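Local coordinates for protein D-ribose pyranase (Bacillus subtilis, PDB 1OGE) that probably catalyses the interconversion of the beta-pyranose and beta-furanose forms of D-ribose, the first step of ribose breakdown in the cytoplasm, at residues I24-A29 with A121-Q126; K66-A71 with E94-E99; A75-N80 with F117-N122. One frame throughout, in Å; residues are numbered along the deposited sequence.

Contact 1: I24-A29 with A121-Q126; sequences IVIADA and ANCILQ. With RP5 (5-O-phosphono-beta-D-ribofuranose), chain G.
Asp28, its CB lying 4.0 Å from CB of Ala121, offers in OD2 an oxygen gripped by three donors: the O2 hydroxyl of the bound ribose phosphate, 2.6 Å from Asp28 OD2, and the backbone N atoms of Gly30 and Leu31. The second oxygen, Asp28 OD1, accepts the sugar O3 hydroxyl at 2.8 Å, and the carboxylate thus receives neighbouring hydroxyls with one oxygen each. CG sits between the backbone N and the carbonyl carbon (chi1 55°), which keeps OD2 near the amides that follow in the chain. The amide of Asn122 crosses beside this carboxylate with its plane turned 68° away. Asp28, Ala121 and Asn122 all belong to the substrate-binding site. An alanine here would remove both acceptors, and the sugar O2 and O3 hydroxyls would probably lose their carboxylate acceptor and the amides of Gly30 and Leu31 their shared partner.

The carboxylate stands just past the end of strand 23-27, which pairs antiparallel with strand 123-127 in the mixed sheet. Ile24 with Leu125 and Ile26 with Cys123 are hydrogen-bonded pairs; the straightest bond, Ile26 N to Cys123 O, measures 3.0 Å. Val25 and Ile124 form the non-hydrogen-bonded pair between them, with Val25 CG2 against Ile124 CG1 at 3.7 Å. On the other face CD1 of Ile26 reaches both Leu125 CD1 and Cys123 SG, at 4.2 Å each, and helix 51-61 covers this side through Leu58, Phe51 and Ala55. Phe101 and Leu104 of helix 98-104 pack on Ile124 from the face it shares with Val25.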
loop_
_atom_site.group_PDB
_atom_site.type_symbol
_atom_site.label_atom_id
_atom_site.label_comp_id
_atom_site.label_asym_id
_atom_site.label_seq_id
_atom_site.Cartn_x
_atom_site.Cartn_y
_atom_site.Cartn_z
ATOM N N ILE A 24 19.660 -3.499 -17.780
ATOM C CA ILE A 24 18.774 -2.357 -17.966
ATOM C C ILE A 24 18.590 -2.243 -19.480
ATOM O O ILE A 24 19.450 -2.678 -20.246
ATOM C CB ILE A 24 19.350 -1.025 -17.393
ATOM C CG1 ILE A 24 20.531 -0.539 -18.227
ATOM C CG2 ILE A 24 19.761 -1.219 -15.941
ATOM C CD1 ILE A 24 20.968 0.875 -17.860
ATOM N N VAL A 25 17.469 -1.673 -19.907
ATOM C CA VAL A 25 17.177 -1.540 -21.328
ATOM C C VAL A 25 17.022 -0.085 -21.763
ATOM O O VAL A 25 16.493 0.744 -21.023
ATOM C CB VAL A 25 15.863 -2.292 -21.687
ATOM C CG1 VAL A 25 15.560 -2.156 -23.181
ATOM C CG2 VAL A 25 15.970 -3.759 -21.283
ATOM N N ILE A 26 17.509 0.218 -22.963
ATOM C CA ILE A 26 17.381 1.549 -23.546
ATOM C C ILE A 26 16.499 1.253 -24.736
ATOM O O ILE A 26 16.861 0.457 -25.604
ATOM C CB ILE A 26 18.724 2.111 -24.039
ATOM C CG1 ILE A 26 19.676 2.287 -22.856
ATOM C CG2 ILE A 26 18.497 3.459 -24.722
ATOM C CD1 ILE A 26 21.065 2.772 -23.255
ATOM N N ALA A 27 15.334 1.881 -24.776
ATOM C CA ALA A 27 14.390 1.600 -25.839
ATOM C C ALA A 27 14.025 2.778 -26.704
ATOM O O ALA A 27 14.194 3.932 -26.309
ATOM C CB ALA A 27 13.119 1.014 -25.232
ATOM N N ASP A 28 13.527 2.468 -27.899
ATOM C CA ASP A 28 13.062 3.498 -28.806
ATOM C C ASP A 28 11.645 3.791 -28.310
ATOM O O ASP A 28 11.180 3.153 -27.366
ATOM C CB ASP A 28 13.070 2.993 -30.258
ATOM C CG ASP A 28 12.267 1.713 -30.451
ATOM O OD1 ASP A 28 12.782 0.796 -31.131
ATOM O OD2 ASP A 28 11.127 1.630 -29.942
ATOM N N ALA A 29 10.960 4.744 -28.929
ATOM C CA ALA A 29 9.621 5.113 -28.491
ATOM C C ALA A 29 8.535 4.037 -28.634
ATOM O O ALA A 29 7.443 4.185 -28.081
ATOM C CB ALA A 29 9.182 6.380 -29.216
ATOM N N ALA A 121 15.843 0.307 -32.505
ATOM C CA ALA A 121 16.838 1.094 -31.792
ATOM C C ALA A 121 16.661 0.786 -30.306
ATOM O O ALA A 121 16.187 1.627 -29.540
ATOM C CB ALA A 121 16.632 2.582 -32.056
ATOM N N ASN A 122 17.023 -0.438 -29.921
ATOM C CA ASN A 122 16.922 -0.894 -28.536
ATOM C C ASN A 122 18.142 -1.738 -28.183
ATOM O O ASN A 122 18.729 -2.386 -29.046
ATOM C CB ASN A 122 15.678 -1.770 -28.316
ATOM C CG ASN A 122 14.406 -1.154 -28.868
ATOM O OD1 ASN A 122 14.035 -1.400 -30.017
ATOM N ND2 ASN A 122 13.732 -0.345 -28.056
ATOM N N CYS A 123 18.521 -1.733 -26.910
ATOM C CA CYS A 123 19.645 -2.550 -26.470
ATOM C C CYS A 123 19.600 -2.797 -24.969
ATOM O O CYS A 123 19.043 -2.005 -24.208
ATOM C CB CYS A 123 20.984 -1.903 -26.852
ATOM S SG CYS A 123 21.487 -0.513 -25.833
ATOM N N ILE A 124 20.181 -3.917 -24.562
ATOM C CA ILE A 124 20.245 -4.308 -23.163
ATOM C C ILE A 124 21.688 -4.187 -22.681
ATOM O O ILE A 124 22.592 -4.778 -23.273
ATOM C CB ILE A 124 19.786 -5.781 -22.975
ATOM C CG1 ILE A 124 18.271 -5.886 -23.172
ATOM C CG2 ILE A 124 20.197 -6.298 -21.596
ATOM C CD1 ILE A 124 17.743 -7.317 -23.074
ATOM N N LEU A 125 21.908 -3.411 -21.626
ATOM C CA LEU A 125 23.255 -3.264 -21.072
ATOM C C LEU A 125 23.371 -4.152 -19.842
ATOM O O LEU A 125 22.593 -4.019 -18.898
ATOM C CB LEU A 125 23.531 -1.817 -20.662
ATOM C CG LEU A 125 23.474 -0.738 -21.734
ATOM C CD1 LEU A 125 23.890 0.585 -21.119
ATOM C CD2 LEU A 125 24.395 -1.101 -22.890
ATOM N N GLN A 126 24.334 -5.063 -19.857
ATOM C CA GLN A 126 24.538 -5.959 -18.730
ATOM C C GLN A 126 25.675 -5.448 -17.851
ATOM O O GLN A 126 26.817 -5.327 -18.300
ATOM C CB GLN A 126 24.847 -7.368 -19.227
ATOM C CG GLN A 126 25.012 -8.388 -18.114
ATOM C CD GLN A 126 25.051 -9.808 -18.636
ATOM O OE1 GLN A 126 24.096 -10.280 -19.259
ATOM N NE2 GLN A 126 26.160 -10.501 -18.389
HETATM C C1 RP5 G . 8.948 -2.431 -31.075
HETATM O O4 RP5 G . 8.509 -2.633 -32.399
HETATM C C2 RP5 G . 10.145 -1.486 -31.172
HETATM O O2 RP5 G . 9.689 -0.145 -31.258
HETATM C C3 RP5 G . 10.753 -1.891 -32.511
HETATM O O3 RP5 G . 11.454 -0.765 -33.024
HETATM C C4 RP5 G . 9.529 -2.320 -33.334
HETATM C C5 RP5 G . 9.832 -3.532 -34.237
HETATM O O5 RP5 G . 8.664 -3.931 -34.990
HETATM P "P'" RP5 G . 8.442 -3.182 -36.365
HETATM O O1X RP5 G . 7.226 -3.707 -37.022
HETATM O O2X RP5 G . 8.261 -1.678 -36.102
HETATM O O3X RP5 G . 9.649 -3.391 -37.284
HETATM O O1 RP5 G . 9.293 -3.710 -30.609
#

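Contact 2: K66-A71 with E94-E99; sequences KVIAAA and EYLSHE. With RP5 (5-O-phosphono-beta-D-ribofuranose), chain G.
His98 presents two parts of its imidazole rim to different neighbours: the methyl of Ala70 lies near the ring plane, with Ala70 CB 4.0 Å from His98 ND1, while His98 NE2 is hydrogen-bonded to the sugar hydroxyl O1 at 2.7 Å. O1 also lies in the ring plane, and either partner could be the donor. CG is anti to the backbone N (chi1 -174°), which swings the imidazole off the first turn of helix 98-104 and toward the sugar; the ring of Tyr120 meets it edge-to-face. Ala70 CB also touches His98 CA, at 3.7 Å. Ser97 is the N-cap of helix 98-104: its side chain caps a first-turn backbone N, and OG is also hydrogen-bonded to Glu100 OE2.

Further out, strands 64-70 and 92-96 run parallel, joined by a beta-alpha-beta crossover through helices 72-76 and 78-87. The backbone ladder runs from Glu94 N on Val67 O to Ala71 N on Leu96 O, a close 2.6 Å. CG2 of Ile68 touches CD1 of Leu96 at 4.0 Å on one face of the sheet. On the other, the Tyr95 ring has Ala70 O at its edge, and its hydroxyl is bonded to Glu85. At the far end the extended Lys66 chain crosses Glu94 obliquely, NZ reaching Glu94 OE1 at 2.7 Å from above the carboxylate plane in a salt bridge.

O1 is the hydroxyl of the anomeric carbon, where ribose must open for pyranose and furanose to exchange. The bound 5-phosphate, its O5 esterified, can only mimic the furanose form; ribose is probably held in the same way. His20 of the second subunit, the probable proton donor, is also hydrogen-bonded to the ligand, completing the site across the subunit interface.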
loop_
_atom_site.group_PDB
_atom_site.type_symbol
_atom_site.label_atom_id
_atom_site.label_comp_id
_atom_site.label_asym_id
_atom_site.label_seq_id
_atom_site.Cartn_x
_atom_site.Cartn_y
_atom_site.Cartn_z
ATOM N N LYS A 66 28.644 -6.408 -21.206
ATOM C CA LYS A 66 28.017 -7.043 -22.360
ATOM C C LYS A 66 26.821 -6.244 -22.859
ATOM O O LYS A 66 26.043 -5.713 -22.065
ATOM C CB LYS A 66 27.570 -8.460 -21.989
ATOM C CG LYS A 66 26.923 -9.240 -23.122
ATOM C CD LYS A 66 26.547 -10.634 -22.653
ATOM C CE LYS A 66 25.931 -11.449 -23.771
ATOM N NZ LYS A 66 25.576 -12.822 -23.309
ATOM N N VAL A 67 26.688 -6.156 -24.179
ATOM C CA VAL A 67 25.582 -5.439 -24.793
ATOM C C VAL A 67 24.827 -6.430 -25.661
ATOM O O VAL A 67 25.433 -7.253 -26.347
ATOM C CB VAL A 67 26.067 -4.276 -25.682
ATOM C CG1 VAL A 67 24.873 -3.479 -26.192
ATOM C CG2 VAL A 67 27.017 -3.378 -24.901
ATOM N N ILE A 68 23.504 -6.356 -25.621
ATOM C CA ILE A 68 22.665 -7.254 -26.402
ATOM C C ILE A 68 21.687 -6.438 -27.230
ATOM O O ILE A 68 20.995 -5.566 -26.705
ATOM C CB ILE A 68 21.884 -8.211 -25.476
ATOM C CG1 ILE A 68 22.869 -8.980 -24.593
ATOM C CG2 ILE A 68 21.050 -9.181 -26.299
ATOM C CD1 ILE A 68 22.210 -9.859 -23.553
ATOM N N ALA A 69 21.651 -6.705 -28.532
ATOM C CA ALA A 69 20.746 -5.994 -29.430
ATOM C C ALA A 69 20.030 -6.988 -30.340
ATOM O O ALA A 69 20.329 -8.184 -30.326
ATOM C CB ALA A 69 21.521 -4.982 -30.263
ATOM N N ALA A 70 19.072 -6.497 -31.116
ATOM C CA ALA A 70 18.340 -7.353 -32.042
ATOM C C ALA A 70 19.065 -7.328 -33.385
ATOM O O ALA A 70 19.483 -6.270 -33.851
ATOM C CB ALA A 70 16.903 -6.855 -32.205
ATOM N N ALA A 71 19.217 -8.498 -33.998
ATOM C CA ALA A 71 19.897 -8.613 -35.288
ATOM C C ALA A 71 19.315 -7.643 -36.318
ATOM O O ALA A 71 20.056 -6.984 -37.054
ATOM C CB ALA A 71 19.795 -10.048 -35.801
ATOM N N GLU A 94 26.356 -9.213 -28.247
ATOM C CA GLU A 94 25.585 -10.358 -28.699
ATOM C C GLU A 94 24.319 -9.915 -29.433
ATOM O O GLU A 94 23.650 -8.961 -29.025
ATOM C CB GLU A 94 25.232 -11.243 -27.498
ATOM C CG GLU A 94 24.227 -12.346 -27.791
ATOM C CD GLU A 94 24.044 -13.291 -26.617
ATOM O OE1 GLU A 94 23.891 -12.805 -25.478
ATOM O OE2 GLU A 94 24.045 -14.522 -26.832
ATOM N N TYR A 95 24.006 -10.604 -30.530
ATOM C CA TYR A 95 22.818 -10.299 -31.318
ATOM C C TYR A 95 21.802 -11.425 -31.254
ATOM O O TYR A 95 22.155 -12.604 -31.283
ATOM C CB TYR A 95 23.179 -10.039 -32.781
ATOM C CG TYR A 95 23.886 -8.729 -33.004
ATOM C CD1 TYR A 95 25.252 -8.604 -32.765
ATOM C CD2 TYR A 95 23.179 -7.602 -33.417
ATOM C CE1 TYR A 95 25.901 -7.382 -32.933
ATOM C CE2 TYR A 95 23.816 -6.376 -33.585
ATOM C CZ TYR A 95 25.176 -6.274 -33.340
ATOM O OH TYR A 95 25.805 -5.064 -33.496
ATOM N N LEU A 96 20.534 -11.050 -31.162
ATOM C CA LEU A 96 19.450 -12.017 -31.100
ATOM C C LEU A 96 18.324 -11.497 -31.971
ATOM O O LEU A 96 18.350 -10.350 -32.415
ATOM C CB LEU A 96 18.940 -12.162 -29.664
ATOM C CG LEU A 96 19.920 -12.621 -28.588
ATOM C CD1 LEU A 96 19.208 -12.637 -27.245
ATOM C CD2 LEU A 96 20.454 -14.002 -28.925
ATOM N N SER A 97 17.337 -12.346 -32.218
ATOM C CA SER A 97 16.191 -11.939 -33.013
ATOM C C SER A 97 15.384 -11.015 -32.111
ATOM O O SER A 97 15.367 -11.192 -30.890
ATOM C CB SER A 97 15.348 -13.158 -33.403
ATOM O OG SER A 97 14.814 -13.799 -32.254
ATOM N N HIS A 98 14.721 -10.032 -32.707
ATOM C CA HIS A 98 13.920 -9.093 -31.937
ATOM C C HIS A 98 12.988 -9.821 -30.971
ATOM O O HIS A 98 12.721 -9.339 -29.870
ATOM C CB HIS A 98 13.100 -8.210 -32.876
ATOM C CG HIS A 98 12.363 -7.116 -32.175
ATOM N ND1 HIS A 98 13.000 -6.159 -31.414
ATOM C CD2 HIS A 98 11.041 -6.828 -32.112
ATOM C CE1 HIS A 98 12.103 -5.329 -30.913
ATOM N NE2 HIS A 98 10.907 -5.712 -31.322
ATOM N N GLU A 99 12.503 -10.987 -31.382
ATOM C CA GLU A 99 11.598 -11.773 -30.551
ATOM C C GLU A 99 12.247 -12.272 -29.271
ATOM O O GLU A 99 11.661 -12.164 -28.194
ATOM C CB GLU A 99 11.038 -12.951 -31.346
ATOM C CG GLU A 99 10.140 -12.517 -32.487
ATOM C CD GLU A 99 9.073 -11.540 -32.026
ATOM O OE1 GLU A 99 8.313 -11.892 -31.097
ATOM O OE2 GLU A 99 8.998 -10.423 -32.586
HETATM C C1 RP5 G . 8.948 -2.431 -31.075
HETATM O O4 RP5 G . 8.509 -2.633 -32.399
HETATM C C2 RP5 G . 10.145 -1.486 -31.172
HETATM O O2 RP5 G . 9.689 -0.145 -31.258
HETATM C C3 RP5 G . 10.753 -1.891 -32.511
HETATM O O3 RP5 G . 11.454 -0.765 -33.024
HETATM C C4 RP5 G . 9.529 -2.320 -33.334
HETATM C C5 RP5 G . 9.832 -3.532 -34.237
HETATM O O5 RP5 G . 8.664 -3.931 -34.990
HETATM P "P'" RP5 G . 8.442 -3.182 -36.365
HETATM O O1X RP5 G . 7.226 -3.707 -37.022
HETATM O O2X RP5 G . 8.261 -1.678 -36.102
HETATM O O3X RP5 G . 9.649 -3.391 -37.284
HETATM O O1 RP5 G . 9.293 -3.710 -30.609
#

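Contact 3: A75-N80 with F117-N122; sequences ASNQEN and FTPYAN. With RP5 (5-O-phosphono-beta-D-ribofuranose), chain G.
The backbone of 117-122 makes a type II beta turn from Thr118 to Ala121, with Tyr120 at positive phi (50°) and Ala121 at the centre of an inverse gamma turn, and the turn lies against the junction of helices 72-76 and 78-87. Asn77, at that junction, reaches into the turn with its ND2. One bond goes to Pro119 O, 2.9 Å from Asn77 ND2 and fairly straight at 162°, with the acceptor in the amide plane; a second, weak one goes to Thr118 OG1. The side chains of Asn77 and Thr118 cross at about a right angle, and OG1 is also bonded to the carboxylate of Glu116.

Asn77 is also the N-cap of helix 78-87, its OD1 accepting weakly from Asn80 N at 3.3 Å and also from Asn80 ND2 at 2.8 Å, while Asn80 OD1 is held by Gln52. The two halves of one amide thus link the start of helix 78-87 to the turn that carries the substrate-binding residues Tyr120, Ala121 and Asn122.

Ser76 CB lies obliquely to the Tyr120 ring, 3.8 Å from Tyr120 CD1. The ring, its CG beside the backbone N (chi1 -47°), is laid along the sugar phosphate, whose C5 sits over one face, 3.7 Å from Tyr120 CE2. Its hydroxyl OH lies 2.7 Å from the phosphate oxygen O3X, and Tyr120 N donates to sugar O3 at 2.9 Å. Phe131 of the second subunit packs on Pro119, beside the same turn.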
loop_
_atom_site.group_PDB
_atom_site.type_symbol
_atom_site.label_atom_id
_atom_site.label_comp_id
_atom_site.label_asym_id
_atom_site.label_seq_id
_atom_site.Cartn_x
_atom_site.Cartn_y
_atom_site.Cartn_z
ATOM N N ALA A 75 20.411 -4.408 -40.223
ATOM C CA ALA A 75 19.838 -4.135 -41.536
ATOM C C ALA A 75 18.908 -2.929 -41.554
ATOM O O ALA A 75 19.085 -2.010 -42.357
ATOM C CB ALA A 75 19.091 -5.364 -42.036
ATOM N N SER A 76 17.922 -2.935 -40.663
ATOM C CA SER A 76 16.939 -1.862 -40.584
ATOM C C SER A 76 17.458 -0.545 -40.010
ATOM O O SER A 76 16.891 0.512 -40.284
ATOM C CB SER A 76 15.739 -2.329 -39.760
ATOM O OG SER A 76 15.222 -3.549 -40.263
ATOM N N ASN A 77 18.524 -0.599 -39.218
ATOM C CA ASN A 77 19.064 0.617 -38.611
ATOM C C ASN A 77 20.587 0.593 -38.585
ATOM O O ASN A 77 21.197 0.416 -37.528
ATOM C CB ASN A 77 18.531 0.757 -37.184
ATOM C CG ASN A 77 18.417 2.198 -36.742
ATOM O OD1 ASN A 77 19.341 2.991 -36.926
ATOM N ND2 ASN A 77 17.281 2.543 -36.148
ATOM N N GLN A 78 21.193 0.784 -39.754
ATOM C CA GLN A 78 22.644 0.760 -39.898
ATOM C C GLN A 78 23.394 1.830 -39.109
ATOM O O GLN A 78 24.455 1.563 -38.549
ATOM C CB GLN A 78 23.013 0.870 -41.381
ATOM C CG GLN A 78 24.509 0.838 -41.670
ATOM C CD GLN A 78 25.173 -0.452 -41.209
ATOM O OE1 GLN A 78 24.780 -1.546 -41.614
ATOM N NE2 GLN A 78 26.190 -0.327 -40.358
ATOM N N GLU A 79 22.854 3.041 -39.065
ATOM C CA GLU A 79 23.531 4.117 -38.357
ATOM C C GLU A 79 23.656 3.864 -36.856
ATOM O O GLU A 79 24.734 4.038 -36.286
ATOM C CB GLU A 79 22.829 5.451 -38.621
ATOM C CG GLU A 79 23.594 6.657 -38.087
ATOM C CD GLU A 79 23.412 7.904 -38.941
ATOM O OE1 GLU A 79 22.253 8.330 -39.140
ATOM O OE2 GLU A 79 24.430 8.460 -39.414
ATOM N N ASN A 80 22.567 3.449 -36.216
ATOM C CA ASN A 80 22.599 3.178 -34.781
ATOM C C ASN A 80 23.327 1.877 -34.446
ATOM O O ASN A 80 23.948 1.761 -33.390
ATOM C CB ASN A 80 21.178 3.139 -34.218
ATOM C CG ASN A 80 20.556 4.514 -34.117
ATOM O OD1 ASN A 80 21.097 5.405 -33.459
ATOM N ND2 ASN A 80 19.414 4.697 -34.765
ATOM N N PHE A 117 12.770 7.499 -32.831
ATOM C CA PHE A 117 11.722 7.051 -33.744
ATOM C C PHE A 117 12.273 6.240 -34.913
ATOM O O PHE A 117 11.882 6.454 -36.059
ATOM C CB PHE A 117 10.937 8.247 -34.289
ATOM C CG PHE A 117 9.657 8.526 -33.550
ATOM C CD1 PHE A 117 9.648 8.678 -32.164
ATOM C CD2 PHE A 117 8.455 8.656 -34.245
ATOM C CE1 PHE A 117 8.460 8.956 -31.481
ATOM C CE2 PHE A 117 7.260 8.935 -33.570
ATOM C CZ PHE A 117 7.263 9.086 -32.185
ATOM N N THR A 118 13.189 5.322 -34.628
ATOM C CA THR A 118 13.750 4.476 -35.676
ATOM C C THR A 118 13.646 3.015 -35.253
ATOM O O THR A 118 13.745 2.691 -34.068
ATOM C CB THR A 118 15.232 4.808 -35.977
ATOM O OG1 THR A 118 16.045 4.475 -34.845
ATOM C CG2 THR A 118 15.385 6.280 -36.310
ATOM N N PRO A 119 13.439 2.114 -36.224
ATOM C CA PRO A 119 13.305 0.668 -36.031
ATOM C C PRO A 119 14.438 -0.020 -35.279
ATOM O O PRO A 119 15.619 0.232 -35.527
ATOM C CB PRO A 119 13.181 0.139 -37.460
ATOM C CG PRO A 119 12.512 1.263 -38.175
ATOM C CD PRO A 119 13.255 2.463 -37.646
ATOM N N TYR A 120 14.045 -0.902 -34.363
ATOM C CA TYR A 120 14.964 -1.700 -33.562
ATOM C C TYR A 120 16.093 -0.951 -32.853
ATOM O O TYR A 120 17.171 -1.506 -32.618
ATOM C CB TYR A 120 15.535 -2.821 -34.432
ATOM C CG TYR A 120 14.462 -3.547 -35.219
ATOM C CD1 TYR A 120 14.031 -3.062 -36.456
ATOM C CD2 TYR A 120 13.844 -4.687 -34.707
ATOM C CE1 TYR A 120 13.006 -3.694 -37.161
ATOM C CE2 TYR A 120 12.817 -5.324 -35.403
ATOM C CZ TYR A 120 12.404 -4.823 -36.629
ATOM O OH TYR A 120 11.390 -5.450 -37.319
ATOM N N ALA A 121 15.843 0.307 -32.505
ATOM C CA ALA A 121 16.838 1.094 -31.792
ATOM C C ALA A 121 16.661 0.786 -30.306
ATOM O O ALA A 121 16.187 1.627 -29.540
ATOM C CB ALA A 121 16.632 2.582 -32.056
ATOM N N ASN A 122 17.023 -0.438 -29.921
ATOM C CA ASN A 122 16.922 -0.894 -28.536
ATOM C C ASN A 122 18.142 -1.738 -28.183
ATOM O O ASN A 122 18.729 -2.386 -29.046
ATOM C CB ASN A 122 15.678 -1.770 -28.316
ATOM C CG ASN A 122 14.406 -1.154 -28.868
ATOM O OD1 ASN A 122 14.035 -1.400 -30.017
ATOM N ND2 ASN A 122 13.732 -0.345 -28.056
HETATM C C1 RP5 G . 8.948 -2.431 -31.075
HETATM O O4 RP5 G . 8.509 -2.633 -32.399
HETATM C C2 RP5 G . 10.145 -1.486 -31.172
HETATM O O2 RP5 G . 9.689 -0.145 -31.258
HETATM C C3 RP5 G . 10.753 -1.891 -32.511
HETATM O O3 RP5 G . 11.454 -0.765 -33.024
HETATM C C4 RP5 G . 9.529 -2.320 -33.334
HETATM C C5 RP5 G . 9.832 -3.532 -34.237
HETATM O O5 RP5 G . 8.664 -3.931 -34.990
HETATM P "P'" RP5 G . 8.442 -3.182 -36.365
HETATM O O1X RP5 G . 7.226 -3.707 -37.022
HETATM O O2X RP5 G . 8.261 -1.678 -36.102
HETATM O O3X RP5 G . 9.649 -3.391 -37.284
HETATM O O1 RP5 G . 9.293 -3.710 -30.609
#

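In the fold
From the N terminus, the chain first passes 24-29, which is separated by 91 residues from 121-126, the segment that returns beside it in contact 1, the longest loop of the three. Contact 2 lies wholly within that loop, where 94-99 comes back alongside 66-71 after a helical crossover. Contact 3 starts inside this crossover, at 75-80, and ends beyond it at 117-122, so contacts 2 and 3 cross; it shares Ala121 and Asn122 with contact 1. Strands 123-127 and 64-70 are sheet neighbours, which joins contacts 1 and 2 through the backbone, while contact 3 fastens the crossover helices to the loop entering strand 123-127. All three converge on the bound ribose phosphate.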